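Local atomic coordinates of gingipain R2 Pro-Domain (Porphyromonas gingivalis, PDB entry 4IEF), a protein that probably acts as the propeptide of an arginine-specific cysteine protease, covering the catalytic domain and holding the zymogen latent until it is cleaved away. Residues K93-I105 against D112-E124. Sequence-based numbering, arbitrary orientation.
Sequences KKDVLIAPSKGVI and DQIPYVYGQSYNE
Pro100 is the bump here, and three tyrosines of 112-124 together with the carbonyl of Val117 make its hollow. Its CG sits over the centre of the Tyr118 ring, 3.7 Å from the centroid, a CH-pi contact almost along the ring normal. CD packs against Tyr116 CB, while CB meets Val117 O at 3.3 Å and Tyr122 CE1 at 3.8 Å. Tyr118 in turn lays its CD2 over the centre of the Tyr122 ring. Next along, Lys102 runs out fully extended beyond CG and drapes its CE over the centre of the Tyr116 ring, 3.5 Å from the centroid; Pro100 O meets that same ring at its edge, in plane, near CD2. Further out, the side chains of Ile105 and Ile114 pass in opposite directions, with Ile105 CG2 against Ile114 CD1. At the other end Leu97, its CG swung opposite the backbone N (chi1 175°), puts both methyls against the hydroxyl of Tyr118, which bonds to Thr42.

Two hydrogen bonds pin this packing. Tyr122 OH donates to Ile98 O at 2.7 Å, arriving from above the carbonyl plane, 49° out of it. Lys102 NZ donates to Ile114 O at 2.9 Å; the ammonium lies off-centre over Tyr116, 4.4 Å from its centroid. The contact folds the long connection between strands 79-93 and 133-141 back on itself, with strands 36-42 and 45-51 packed alongside and the chain of another protein reaching Lys102 and Tyr116. The lysine's charge thus meets Ile114 O, the Tyr116 face and, just before 112-124, Pro111 O, which would probably favour its protonated form; the carboxylate OD1 of Asp112 stays 6.4 Å from Lys102 NZ.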
loop_
_atom_site.group_PDB
_atom_site.type_symbol
_atom_site.label_atom_id
_atom_site.label_comp_id
_atom_site.label_asym_id
_atom_site.label_seq_id
_atom_site.Cartn_x
_atom_site.Cartn_y
_atom_site.Cartn_z
ATOM N N LYS A 93 -30.452 18.231 -16.993
ATOM C CA LYS A 93 -29.934 18.139 -18.352
ATOM C C LYS A 93 -30.871 17.196 -19.120
ATOM O O LYS A 93 -30.991 16.019 -18.759
ATOM C CB LYS A 93 -28.479 17.647 -18.334
ATOM C CG LYS A 93 -27.580 18.359 -19.330
ATOM C CD LYS A 93 -26.234 17.657 -19.473
ATOM C CE LYS A 93 -25.422 18.211 -20.621
ATOM N NZ LYS A 93 -24.316 17.297 -21.010
ATOM N N LYS A 94 -31.599 17.731 -20.118
ATOM C CA LYS A 94 -32.584 16.951 -20.872
ATOM C C LYS A 94 -32.021 16.396 -22.185
ATOM O O LYS A 94 -31.060 16.939 -22.733
ATOM C CB LYS A 94 -33.850 17.773 -21.134
ATOM C CG LYS A 94 -34.733 17.894 -19.899
ATOM C CD LYS A 94 -36.081 18.502 -20.221
ATOM C CE LYS A 94 -36.916 18.662 -18.974
ATOM N NZ LYS A 94 -38.071 19.573 -19.194
ATOM N N ASP A 95 -32.640 15.289 -22.664
ATOM C CA ASP A 95 -32.323 14.526 -23.882
ATOM C C ASP A 95 -30.835 14.124 -23.904
ATOM O O ASP A 95 -30.125 14.314 -24.895
ATOM C CB ASP A 95 -32.738 15.288 -25.158
ATOM C CG ASP A 95 -32.888 14.409 -26.389
ATOM O OD1 ASP A 95 -33.563 13.353 -26.292
ATOM O OD2 ASP A 95 -32.355 14.787 -27.454
ATOM N N VAL A 96 -30.380 13.560 -22.785
ATOM C CA VAL A 96 -29.011 13.104 -22.601
ATOM C C VAL A 96 -28.999 11.587 -22.670
ATOM O O VAL A 96 -29.837 10.934 -22.044
ATOM C CB VAL A 96 -28.407 13.616 -21.258
ATOM C CG1 VAL A 96 -26.955 13.179 -21.091
ATOM C CG2 VAL A 96 -28.517 15.129 -21.144
ATOM N N LEU A 97 -28.060 11.029 -23.432
ATOM C CA LEU A 97 -27.880 9.586 -23.485
ATOM C C LEU A 97 -26.622 9.263 -22.690
ATOM O O LEU A 97 -25.522 9.613 -23.120
ATOM C CB LEU A 97 -27.815 9.056 -24.935
ATOM C CG LEU A 97 -27.501 7.559 -25.119
ATOM C CD1 LEU A 97 -28.621 6.675 -24.582
ATOM C CD2 LEU A 97 -27.234 7.235 -26.574
ATOM N N ILE A 98 -26.795 8.689 -21.484
ATOM C CA ILE A 98 -25.685 8.295 -20.611
ATOM C C ILE A 98 -25.269 6.886 -21.006
ATOM O O ILE A 98 -26.130 6.014 -21.169
ATOM C CB ILE A 98 -26.041 8.416 -19.099
ATOM C CG1 ILE A 98 -26.286 9.893 -18.681
ATOM C CG2 ILE A 98 -25.009 7.722 -18.172
ATOM C CD1 ILE A 98 -25.072 10.885 -18.730
ATOM N N ALA A 99 -23.947 6.677 -21.179
ATOM C CA ALA A 99 -23.355 5.397 -21.562
ATOM C C ALA A 99 -23.579 4.314 -20.494
ATOM O O ALA A 99 -23.536 4.621 -19.300
ATOM C CB ALA A 99 -21.869 5.574 -21.817
ATOM N N PRO A 100 -23.814 3.043 -20.902
ATOM C CA PRO A 100 -24.004 1.982 -19.906
ATOM C C PRO A 100 -22.663 1.487 -19.367
ATOM O O PRO A 100 -21.652 1.508 -20.075
ATOM C CB PRO A 100 -24.746 0.902 -20.691
ATOM C CG PRO A 100 -24.278 1.076 -22.088
ATOM C CD PRO A 100 -23.881 2.508 -22.278
ATOM N N SER A 101 -22.646 1.051 -18.106
ATOM C CA SER A 101 -21.417 0.572 -17.487
ATOM C C SER A 101 -20.958 -0.758 -18.072
ATOM O O SER A 101 -21.777 -1.618 -18.394
ATOM C CB SER A 101 -21.586 0.446 -15.981
ATOM O OG SER A 101 -20.367 0.069 -15.364
ATOM N N LYS A 102 -19.637 -0.900 -18.224
ATOM C CA LYS A 102 -18.986 -2.122 -18.690
ATOM C C LYS A 102 -18.757 -3.064 -17.498
ATOM O O LYS A 102 -18.378 -4.223 -17.682
ATOM C CB LYS A 102 -17.646 -1.795 -19.374
ATOM C CG LYS A 102 -17.779 -1.120 -20.726
ATOM C CD LYS A 102 -16.413 -0.958 -21.371
ATOM C CE LYS A 102 -16.505 -0.142 -22.634
ATOM N NZ LYS A 102 -15.198 -0.061 -23.339
ATOM N N GLY A 103 -18.999 -2.543 -16.296
ATOM C CA GLY A 103 -18.823 -3.265 -15.043
ATOM C C GLY A 103 -17.360 -3.399 -14.688
ATOM O O GLY A 103 -16.522 -2.631 -15.180
ATOM N N VAL A 104 -17.044 -4.375 -13.828
ATOM C CA VAL A 104 -15.669 -4.653 -13.428
ATOM C C VAL A 104 -14.995 -5.369 -14.600
ATOM O O VAL A 104 -15.456 -6.431 -15.028
ATOM C CB VAL A 104 -15.567 -5.450 -12.095
ATOM C CG1 VAL A 104 -14.116 -5.802 -11.771
ATOM C CG2 VAL A 104 -16.198 -4.674 -10.939
ATOM N N ILE A 105 -13.950 -4.743 -15.153
ATOM C CA ILE A 105 -13.172 -5.291 -16.262
ATOM C C ILE A 105 -11.901 -5.926 -15.681
ATOM O O ILE A 105 -11.239 -5.314 -14.848
ATOM C CB ILE A 105 -12.854 -4.202 -17.338
ATOM C CG1 ILE A 105 -14.146 -3.642 -17.969
ATOM C CG2 ILE A 105 -11.902 -4.740 -18.426
ATOM C CD1 ILE A 105 -13.973 -2.309 -18.732
ATOM N N ASP A 112 -10.806 -1.610 -24.624
ATOM C CA ASP A 112 -10.993 -0.927 -25.910
ATOM C C ASP A 112 -11.777 -1.823 -26.882
ATOM O O ASP A 112 -12.434 -1.314 -27.787
ATOM C CB ASP A 112 -9.629 -0.532 -26.530
ATOM C CG ASP A 112 -8.557 0.014 -25.581
ATOM O OD1 ASP A 112 -8.898 0.374 -24.429
ATOM O OD2 ASP A 112 -7.380 0.094 -26.000
ATOM N N GLN A 113 -11.715 -3.150 -26.671
ATOM C CA GLN A 113 -12.395 -4.176 -27.469
ATOM C C GLN A 113 -13.750 -4.592 -26.859
ATOM O O GLN A 113 -14.504 -5.316 -27.512
ATOM C CB GLN A 113 -11.494 -5.406 -27.621
ATOM C CG GLN A 113 -10.449 -5.289 -28.725
ATOM C CD GLN A 113 -9.444 -6.417 -28.700
ATOM O OE1 GLN A 113 -8.307 -6.247 -29.126
ATOM N NE2 GLN A 113 -9.822 -7.596 -28.204
ATOM N N ILE A 114 -14.060 -4.139 -25.624
ATOM C CA ILE A 114 -15.325 -4.437 -24.944
ATOM C C ILE A 114 -16.326 -3.333 -25.325
ATOM O O ILE A 114 -16.023 -2.152 -25.140
ATOM C CB ILE A 114 -15.166 -4.604 -23.402
ATOM C CG1 ILE A 114 -14.204 -5.766 -23.063
ATOM C CG2 ILE A 114 -16.528 -4.816 -22.719
ATOM C CD1 ILE A 114 -13.612 -5.732 -21.652
ATOM N N PRO A 115 -17.509 -3.676 -25.883
ATOM C CA PRO A 115 -18.442 -2.618 -26.277
ATOM C C PRO A 115 -19.343 -2.191 -25.125
ATOM O O PRO A 115 -19.484 -2.909 -24.130
ATOM C CB PRO A 115 -19.246 -3.273 -27.404
ATOM C CG PRO A 115 -19.260 -4.733 -27.054
ATOM C CD PRO A 115 -18.057 -5.015 -26.189
ATOM N N TYR A 116 -19.965 -1.021 -25.270
ATOM C CA TYR A 116 -20.944 -0.524 -24.311
ATOM C C TYR A 116 -22.266 -1.234 -24.617
ATOM O O TYR A 116 -22.777 -1.112 -25.730
ATOM C CB TYR A 116 -21.064 1.006 -24.421
ATOM C CG TYR A 116 -19.872 1.757 -23.862
ATOM C CD1 TYR A 116 -18.818 2.143 -24.684
ATOM C CD2 TYR A 116 -19.814 2.107 -22.521
ATOM C CE1 TYR A 116 -17.722 2.844 -24.176
ATOM C CE2 TYR A 116 -18.732 2.815 -22.003
ATOM C CZ TYR A 116 -17.685 3.180 -22.832
ATOM O OH TYR A 116 -16.612 3.863 -22.307
ATOM N N VAL A 117 -22.759 -2.048 -23.680
ATOM C CA VAL A 117 -23.991 -2.816 -23.858
ATOM C C VAL A 117 -25.027 -2.344 -22.826
ATOM O O VAL A 117 -24.744 -2.271 -21.630
ATOM C CB VAL A 117 -23.745 -4.361 -23.825
ATOM C CG1 VAL A 117 -23.024 -4.804 -22.555
ATOM C CG2 VAL A 117 -25.030 -5.160 -24.043
ATOM N N TYR A 118 -26.220 -1.997 -23.318
ATOM C CA TYR A 118 -27.339 -1.527 -22.506
ATOM C C TYR A 118 -28.089 -2.708 -21.895
ATOM O O TYR A 118 -28.411 -3.666 -22.601
ATOM C CB TYR A 118 -28.298 -0.661 -23.346
ATOM C CG TYR A 118 -27.678 0.624 -23.846
ATOM C CD1 TYR A 118 -27.028 0.674 -25.077
ATOM C CD2 TYR A 118 -27.760 1.797 -23.101
ATOM C CE1 TYR A 118 -26.450 1.854 -25.542
ATOM C CE2 TYR A 118 -27.200 2.990 -23.564
ATOM C CZ TYR A 118 -26.536 3.010 -24.781
ATOM O OH TYR A 118 -25.971 4.173 -25.244
ATOM N N GLY A 119 -28.344 -2.631 -20.591
ATOM C CA GLY A 119 -29.087 -3.653 -19.859
ATOM C C GLY A 119 -30.569 -3.343 -19.817
ATOM O O GLY A 119 -30.992 -2.319 -20.360
ATOM N N GLN A 120 -31.366 -4.206 -19.144
ATOM C CA GLN A 120 -32.818 -4.067 -19.012
ATOM C C GLN A 120 -33.212 -2.809 -18.217
ATOM O O GLN A 120 -34.317 -2.294 -18.405
ATOM C CB GLN A 120 -33.416 -5.323 -18.352
ATOM C CG GLN A 120 -34.522 -5.994 -19.181
ATOM C CD GLN A 120 -35.805 -5.183 -19.248
ATOM O OE1 GLN A 120 -36.235 -4.739 -20.321
ATOM N NE2 GLN A 120 -36.476 -5.015 -18.115
ATOM N N SER A 121 -32.294 -2.305 -17.354
ATOM C CA SER A 121 -32.475 -1.105 -16.537
ATOM C C SER A 121 -32.790 0.145 -17.396
ATOM O O SER A 121 -33.401 1.089 -16.886
ATOM C CB SER A 121 -31.229 -0.862 -15.689
ATOM O OG SER A 121 -30.066 -0.658 -16.474
ATOM N N TYR A 122 -32.400 0.127 -18.703
ATOM C CA TYR A 122 -32.624 1.217 -19.667
ATOM C C TYR A 122 -34.084 1.280 -20.187
ATOM O O TYR A 122 -34.430 2.197 -20.939
ATOM C CB TYR A 122 -31.626 1.146 -20.836
ATOM C CG TYR A 122 -30.350 1.903 -20.536
ATOM C CD1 TYR A 122 -29.332 1.320 -19.785
ATOM C CD2 TYR A 122 -30.193 3.230 -20.931
ATOM C CE1 TYR A 122 -28.186 2.036 -19.442
ATOM C CE2 TYR A 122 -29.050 3.955 -20.593
ATOM C CZ TYR A 122 -28.044 3.347 -19.860
ATOM O OH TYR A 122 -26.901 4.032 -19.551
ATOM N N ASN A 123 -34.940 0.344 -19.751
ATOM C CA ASN A 123 -36.362 0.331 -20.101
ATOM C C ASN A 123 -37.221 0.703 -18.875
ATOM O O ASN A 123 -38.442 0.784 -18.993
ATOM C CB ASN A 123 -36.775 -1.044 -20.662
ATOM C CG ASN A 123 -36.016 -1.484 -21.897
ATOM O OD1 ASN A 123 -36.248 -1.020 -23.022
ATOM N ND2 ASN A 123 -35.136 -2.450 -21.727
ATOM N N GLU A 124 -36.577 0.966 -17.716
ATOM C CA GLU A 124 -37.240 1.299 -16.449
ATOM C C GLU A 124 -37.371 2.816 -16.265
ATOM O O GLU A 124 -36.367 3.535 -16.278
ATOM C CB GLU A 124 -36.480 0.667 -15.266
ATOM C CG GLU A 124 -36.633 -0.843 -15.185
ATOM C CD GLU A 124 -35.540 -1.586 -14.442
ATOM O OE1 GLU A 124 -35.107 -2.648 -14.946
ATOM O OE2 GLU A 124 -35.129 -1.124 -13.353
#